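Local coordinates for RNA-dependent RNA Polymerase (Bombyx mori cytoplasmic polyhedrosis virus, PDB 6TZ0), which catalyses RNA-directed synthesis of RNA, transcribing the double-stranded viral genome conservatively into plus strands and probably also making the complementary minus strands, at residues S255-A260 against Q724-N729; G530-W535 against N718-L723. All coordinates share one frame; numbering follows the deposited sequence.

Contact 1 of 2, residues S255-A260 against Q724-N729; sequences SWYQEA and QQLVVN
Tyr257, Leu726 and Val728 form a small, buried, mainly apolar contact between the N-terminal region and the polymerase palm. Tyr257 belongs to helix 257-264. Leu726 is in strand 725-727, the second arm of a β-hairpin that follows the catalytic strands, a position consistent with motif E of RNA polymerases. The two segments bury 94 Å² between them, half of it on Tyr257, and no polar bond joins them. Along the extended backbone Leu726 and Val728 point their side chains to the same side, toward the helix, while Val727 between them turns elsewhere; this alternation is why every second residue takes part. The leucine and the tyrosine approach from opposite directions, and the phenol end arrives first. Leu726 has CG anti to its backbone N (chi1 175°), which carries both methyls out toward the tyrosine. CD2 lies obliquely to the ring, 4.4 Å from Tyr257 CZ, and Val728 CG2 reaches the neighbouring Tyr257 CE2 at a loose 4.5 Å. The same ring also meets that of Tyr332 on helix 325-339, with the planes at about 50°, so the tyrosine bridges a helix and the hairpin. Its hydroxyl makes the nearest approach between the segments, with Tyr257 OH 3.8 Å from Leu726 CD1.

Contact 2 of 2, residues G530-W535 against N718-L723; sequences GEMLYW and NSIVLL
Met532 and Ile720 mark the closest backbone approach of helix 530-535 to strand 720-722, with their CA atoms 7.2 Å apart. The short helix is held by i to i+4 bonds such as Tyr534 N to Gly530 O at 2.9 Å, while the strand runs extended, so Ile720 and Leu722 direct their side chains to the helix and Val721 points away. One helix residue does all the touching. Met532 accounts for 87 of the 158 Å² buried here, against 41 for Ile720 and 30 for Leu722. Its chain is straight as far as the sulfur (chi2 -177°). The Met532 and Ile720 side chains cross at a slant, and the Ile720 CG2 methyl rests against the straight part, 3.9 Å from Met532 CB and 3.7 Å from Met532 SD. The thioether then bends at chi3 (-76°), carrying CE away from that line. Leu722 is met differently, crossing Met532 at about a right angle, with its CB 4.0 Å from Met532 SD. The sulfur thus sits over two successive inward-facing residues of one strand in an apolar contact. Leu722 comes within about 4 Å, side chain to side chain, of Asp681, which binds magnesium in another model of this polymerase, so the packing adjoins the catalytic centre. Around it, Met683 of strand 682-687 touches both Met532 and Ile720, Val727 of the adjacent hairpin strand does the same, and Lys676 of strand 672-677 meets Leu722.

How the contacts relate
The centres of the two contacts are 11 Å apart, and both involve the hairpin of strands 720-722 and 725-727, neighbours in a three-stranded antiparallel sheet completed by 732-733. In chain order come 255-260, 530-535, 718-723 and 724-729, so contact 2 closes within the span of contact 1. Ile720 N and Val727 O, 2.9 Å apart in a probable hydrogen bond, tie the strands together. Side-chain alternation separates the contacts: Ile720, Leu722 and Val727 face helix 530-535, whereas Val721 and Leu726 lie on the opposite face, where Tyr257 packs. The hairpin is therefore sandwiched between the N-terminal region and the helix preceding the catalytic strand 541-548.

Contact 1 of 2, residues S255-A260 against Q724-N729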
loop_
_atom_site.group_PDB
_atom_site.type_symbol
_atom_site.label_atom_id
_atom_site.label_comp_id
_atom_site.label_asym_id
_atom_site.label_seq_id
_atom_site.Cartn_x
_atom_site.Cartn_y
_atom_site.Cartn_z
ATOM N N SER A 255 11.430 21.630 -16.348
ATOM C CA SER A 255 10.524 21.597 -17.491
ATOM C C SER A 255 10.983 22.448 -18.678
ATOM O O SER A 255 10.234 22.578 -19.650
ATOM C CB SER A 255 9.128 22.038 -17.049
ATOM O OG SER A 255 9.129 23.389 -16.633
ATOM N N TRP A 256 12.185 23.019 -18.628
ATOM C CA TRP A 256 12.735 23.810 -19.721
ATOM C C TRP A 256 13.212 22.965 -20.895
ATOM O O TRP A 256 13.479 23.525 -21.970
ATOM C CB TRP A 256 13.903 24.653 -19.194
ATOM C CG TRP A 256 14.956 23.803 -18.553
ATOM C CD1 TRP A 256 15.019 23.439 -17.248
ATOM C CD2 TRP A 256 16.072 23.179 -19.197
ATOM N NE1 TRP A 256 16.103 22.634 -17.033
ATOM C CE2 TRP A 256 16.764 22.456 -18.218
ATOM C CE3 TRP A 256 16.551 23.163 -20.510
ATOM C CZ2 TRP A 256 17.908 21.728 -18.504
ATOM C CZ3 TRP A 256 17.680 22.438 -20.791
ATOM C CH2 TRP A 256 18.348 21.732 -19.794
ATOM N N TYR A 257 13.358 21.646 -20.712
ATOM C CA TYR A 257 14.052 20.827 -21.702
ATOM C C TYR A 257 13.246 20.675 -22.974
ATOM O O TYR A 257 13.826 20.458 -24.040
ATOM C CB TYR A 257 14.389 19.447 -21.129
ATOM C CG TYR A 257 13.226 18.490 -21.002
ATOM C CD1 TYR A 257 12.368 18.554 -19.917
ATOM C CD2 TYR A 257 13.027 17.477 -21.936
ATOM C CE1 TYR A 257 11.322 17.672 -19.789
ATOM C CE2 TYR A 257 11.981 16.593 -21.814
ATOM C CZ TYR A 257 11.132 16.696 -20.737
ATOM O OH TYR A 257 10.089 15.813 -20.606
ATOM N N GLN A 258 11.929 20.822 -22.884
ATOM C CA GLN A 258 11.084 20.769 -24.064
ATOM C C GLN A 258 11.319 21.983 -24.955
ATOM O O GLN A 258 11.411 21.852 -26.180
ATOM C CB GLN A 258 9.630 20.665 -23.621
ATOM C CG GLN A 258 8.644 20.335 -24.694
ATOM C CD GLN A 258 7.277 20.103 -24.119
ATOM O OE1 GLN A 258 7.059 20.295 -22.929
ATOM N NE2 GLN A 258 6.358 19.654 -24.945
ATOM N N GLU A 259 11.482 23.162 -24.353
ATOM C CA GLU A 259 11.832 24.352 -25.121
ATOM C C GLU A 259 13.246 24.274 -25.679
ATOM O O GLU A 259 13.494 24.726 -26.805
ATOM C CB GLU A 259 11.679 25.595 -24.251
ATOM C CG GLU A 259 11.925 26.894 -24.974
ATOM C CD GLU A 259 11.754 28.087 -24.074
ATOM O OE1 GLU A 259 11.417 27.889 -22.890
ATOM O OE2 GLU A 259 11.965 29.223 -24.543
ATOM N N ALA A 260 14.174 23.700 -24.911
ATOM C CA ALA A 260 15.537 23.523 -25.407
ATOM C C ALA A 260 15.578 22.589 -26.612
ATOM O O ALA A 260 16.232 22.887 -27.620
ATOM C CB ALA A 260 16.434 22.993 -24.294
ATOM N N GLN A 724 8.134 7.143 -13.844
ATOM C CA GLN A 724 9.425 7.815 -13.643
ATOM C C GLN A 724 10.511 7.279 -14.574
ATOM O O GLN A 724 11.675 7.160 -14.193
ATOM C CB GLN A 724 9.878 7.750 -12.182
ATOM C CG GLN A 724 8.949 8.463 -11.220
ATOM C CD GLN A 724 8.824 9.944 -11.511
ATOM O OE1 GLN A 724 9.791 10.604 -11.886
ATOM N NE2 GLN A 724 7.623 10.478 -11.330
ATOM N N GLN A 725 10.127 6.949 -15.801
ATOM C CA GLN A 725 11.059 6.572 -16.858
ATOM C C GLN A 725 10.758 7.443 -18.065
ATOM O O GLN A 725 9.681 7.339 -18.655
ATOM C CB GLN A 725 10.948 5.088 -17.189
ATOM C CG GLN A 725 11.638 4.213 -16.168
ATOM C CD GLN A 725 11.367 2.744 -16.363
ATOM O OE1 GLN A 725 10.455 2.360 -17.086
ATOM N NE2 GLN A 725 12.189 1.909 -15.749
ATOM N N LEU A 726 11.698 8.309 -18.413
ATOM C CA LEU A 726 11.535 9.271 -19.491
ATOM C C LEU A 726 12.127 8.715 -20.776
ATOM O O LEU A 726 13.275 8.266 -20.791
ATOM C CB LEU A 726 12.200 10.599 -19.132
ATOM C CG LEU A 726 12.245 11.702 -20.182
ATOM C CD1 LEU A 726 10.871 12.093 -20.617
ATOM C CD2 LEU A 726 12.968 12.906 -19.636
ATOM N N VAL A 727 11.341 8.747 -21.847
ATOM C CA VAL A 727 11.796 8.367 -23.177
ATOM C C VAL A 727 11.661 9.582 -24.079
ATOM O O VAL A 727 10.598 10.205 -24.132
ATOM C CB VAL A 727 11.003 7.172 -23.736
ATOM C CG1 VAL A 727 11.409 6.881 -25.166
ATOM C CG2 VAL A 727 11.218 5.944 -22.870
ATOM N N VAL A 728 12.752 9.943 -24.753
ATOM C CA VAL A 728 12.790 11.080 -25.672
ATOM C C VAL A 728 13.389 10.572 -26.977
ATOM O O VAL A 728 14.603 10.386 -27.065
ATOM C CB VAL A 728 13.610 12.255 -25.125
ATOM C CG1 VAL A 728 13.610 13.388 -26.103
ATOM C CG2 VAL A 728 13.078 12.732 -23.794
ATOM N N ASN A 729 12.542 10.357 -27.989
ATOM C CA ASN A 729 12.932 10.011 -29.365
ATOM C C ASN A 729 13.731 8.710 -29.449
ATOM O O ASN A 729 14.818 8.657 -30.018
ATOM C CB ASN A 729 13.695 11.157 -30.033
ATOM C CG ASN A 729 12.796 12.270 -30.464
ATOM O OD1 ASN A 729 11.727 12.031 -31.008
ATOM N ND2 ASN A 729 13.230 13.502 -30.242
#

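Contact 2 of 2, residues G530-W535 against N718-L723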
loop_
_atom_site.group_PDB
_atom_site.type_symbol
_atom_site.label_atom_id
_atom_site.label_comp_id
_atom_site.label_asym_id
_atom_site.label_seq_id
_atom_site.Cartn_x
_atom_site.Cartn_y
_atom_site.Cartn_z
ATOM N N GLY A 530 9.534 -0.616 -23.910
ATOM C CA GLY A 530 9.543 -0.984 -25.315
ATOM C C GLY A 530 8.439 -0.345 -26.129
ATOM O O GLY A 530 8.642 -0.011 -27.299
ATOM N N GLU A 531 7.267 -0.150 -25.527
ATOM C CA GLU A 531 6.179 0.493 -26.252
ATOM C C GLU A 531 6.440 1.978 -26.436
ATOM O O GLU A 531 6.081 2.547 -27.470
ATOM C CB GLU A 531 4.849 0.264 -25.538
ATOM C CG GLU A 531 4.449 -1.199 -25.454
ATOM C CD GLU A 531 4.235 -1.851 -26.814
ATOM O OE1 GLU A 531 3.790 -1.167 -27.761
ATOM O OE2 GLU A 531 4.513 -3.063 -26.935
ATOM N N MET A 532 7.077 2.622 -25.459
ATOM C CA MET A 532 7.442 4.024 -25.625
ATOM C C MET A 532 8.562 4.183 -26.642
ATOM O O MET A 532 8.559 5.129 -27.438
ATOM C CB MET A 532 7.857 4.623 -24.288
ATOM C CG MET A 532 6.735 4.745 -23.304
ATOM S SD MET A 532 7.227 5.543 -21.765
ATOM C CE MET A 532 8.108 4.213 -20.978
ATOM N N LEU A 533 9.528 3.267 -26.618
ATOM C CA LEU A 533 10.586 3.234 -27.620
ATOM C C LEU A 533 10.041 3.004 -29.023
ATOM O O LEU A 533 10.569 3.564 -29.986
ATOM C CB LEU A 533 11.594 2.155 -27.234
ATOM C CG LEU A 533 12.870 2.507 -26.469
ATOM C CD1 LEU A 533 12.648 3.360 -25.266
ATOM C CD2 LEU A 533 13.414 1.186 -25.990
ATOM N N TYR A 534 8.969 2.221 -29.157
ATOM C CA TYR A 534 8.339 2.062 -30.464
ATOM C C TYR A 534 7.562 3.310 -30.866
ATOM O O TYR A 534 7.759 3.844 -31.962
ATOM C CB TYR A 534 7.425 0.841 -30.475
ATOM C CG TYR A 534 6.702 0.681 -31.787
ATOM C CD1 TYR A 534 7.387 0.304 -32.929
ATOM C CD2 TYR A 534 5.339 0.916 -31.887
ATOM C CE1 TYR A 534 6.747 0.167 -34.127
ATOM C CE2 TYR A 534 4.687 0.783 -33.090
ATOM C CZ TYR A 534 5.398 0.406 -34.204
ATOM O OH TYR A 534 4.761 0.259 -35.409
ATOM N N TRP A 535 6.678 3.796 -30.000
ATOM C CA TRP A 535 5.806 4.897 -30.383
ATOM C C TRP A 535 6.489 6.252 -30.391
ATOM O O TRP A 535 5.856 7.234 -30.783
ATOM C CB TRP A 535 4.582 4.979 -29.472
ATOM C CG TRP A 535 3.566 3.937 -29.738
ATOM C CD1 TRP A 535 3.311 2.834 -28.992
ATOM C CD2 TRP A 535 2.679 3.884 -30.854
ATOM N NE1 TRP A 535 2.303 2.100 -29.563
ATOM C CE2 TRP A 535 1.901 2.725 -30.713
ATOM C CE3 TRP A 535 2.467 4.706 -31.962
ATOM C CZ2 TRP A 535 0.926 2.367 -31.633
ATOM C CZ3 TRP A 535 1.500 4.352 -32.870
ATOM C CH2 TRP A 535 0.741 3.193 -32.702
ATOM N N ASN A 718 7.793 14.811 -28.835
ATOM C CA ASN A 718 8.930 13.904 -28.850
ATOM C C ASN A 718 9.421 13.495 -27.464
ATOM O O ASN A 718 10.589 13.136 -27.315
ATOM C CB ASN A 718 10.066 14.519 -29.666
ATOM C CG ASN A 718 10.382 15.936 -29.258
ATOM O OD1 ASN A 718 9.873 16.439 -28.260
ATOM N ND2 ASN A 718 11.200 16.606 -30.054
ATOM N N SER A 719 8.555 13.483 -26.454
ATOM C CA SER A 719 8.969 13.041 -25.128
ATOM C C SER A 719 7.770 12.491 -24.372
ATOM O O SER A 719 6.673 13.047 -24.450
ATOM C CB SER A 719 9.615 14.178 -24.331
ATOM O OG SER A 719 8.683 15.202 -24.042
ATOM N N ILE A 720 7.988 11.411 -23.630
ATOM C CA ILE A 720 6.911 10.703 -22.950
ATOM C C ILE A 720 7.432 10.195 -21.607
ATOM O O ILE A 720 8.609 9.848 -21.475
ATOM C CB ILE A 720 6.352 9.573 -23.853
ATOM C CG1 ILE A 720 5.015 9.048 -23.339
ATOM C CG2 ILE A 720 7.361 8.449 -24.091
ATOM C CD1 ILE A 720 3.896 10.017 -23.500
ATOM N N VAL A 721 6.571 10.216 -20.590
ATOM C CA VAL A 721 6.931 9.832 -19.227
ATOM C C VAL A 721 5.942 8.781 -18.748
ATOM O O VAL A 721 4.729 8.986 -18.832
ATOM C CB VAL A 721 6.906 11.027 -18.250
ATOM C CG1 VAL A 721 7.439 10.611 -16.897
ATOM C CG2 VAL A 721 7.660 12.223 -18.778
ATOM N N LEU A 722 6.453 7.672 -18.222
ATOM C CA LEU A 722 5.601 6.739 -17.502
ATOM C C LEU A 722 6.430 6.036 -16.443
ATOM O O LEU A 722 7.497 5.500 -16.757
ATOM C CB LEU A 722 4.960 5.712 -18.437
ATOM C CG LEU A 722 3.927 4.802 -17.777
ATOM C CD1 LEU A 722 2.768 5.634 -17.278
ATOM C CD2 LEU A 722 3.451 3.743 -18.738
ATOM N N LEU A 723 5.922 6.051 -15.203
ATOM C CA LEU A 723 6.503 5.359 -14.046
ATOM C C LEU A 723 7.928 5.823 -13.759
ATOM O O LEU A 723 8.809 5.012 -13.467
ATOM C CB LEU A 723 6.447 3.842 -14.217
ATOM C CG LEU A 723 5.036 3.268 -14.287
ATOM C CD1 LEU A 723 5.076 1.776 -14.559
ATOM C CD2 LEU A 723 4.302 3.572 -13.007
#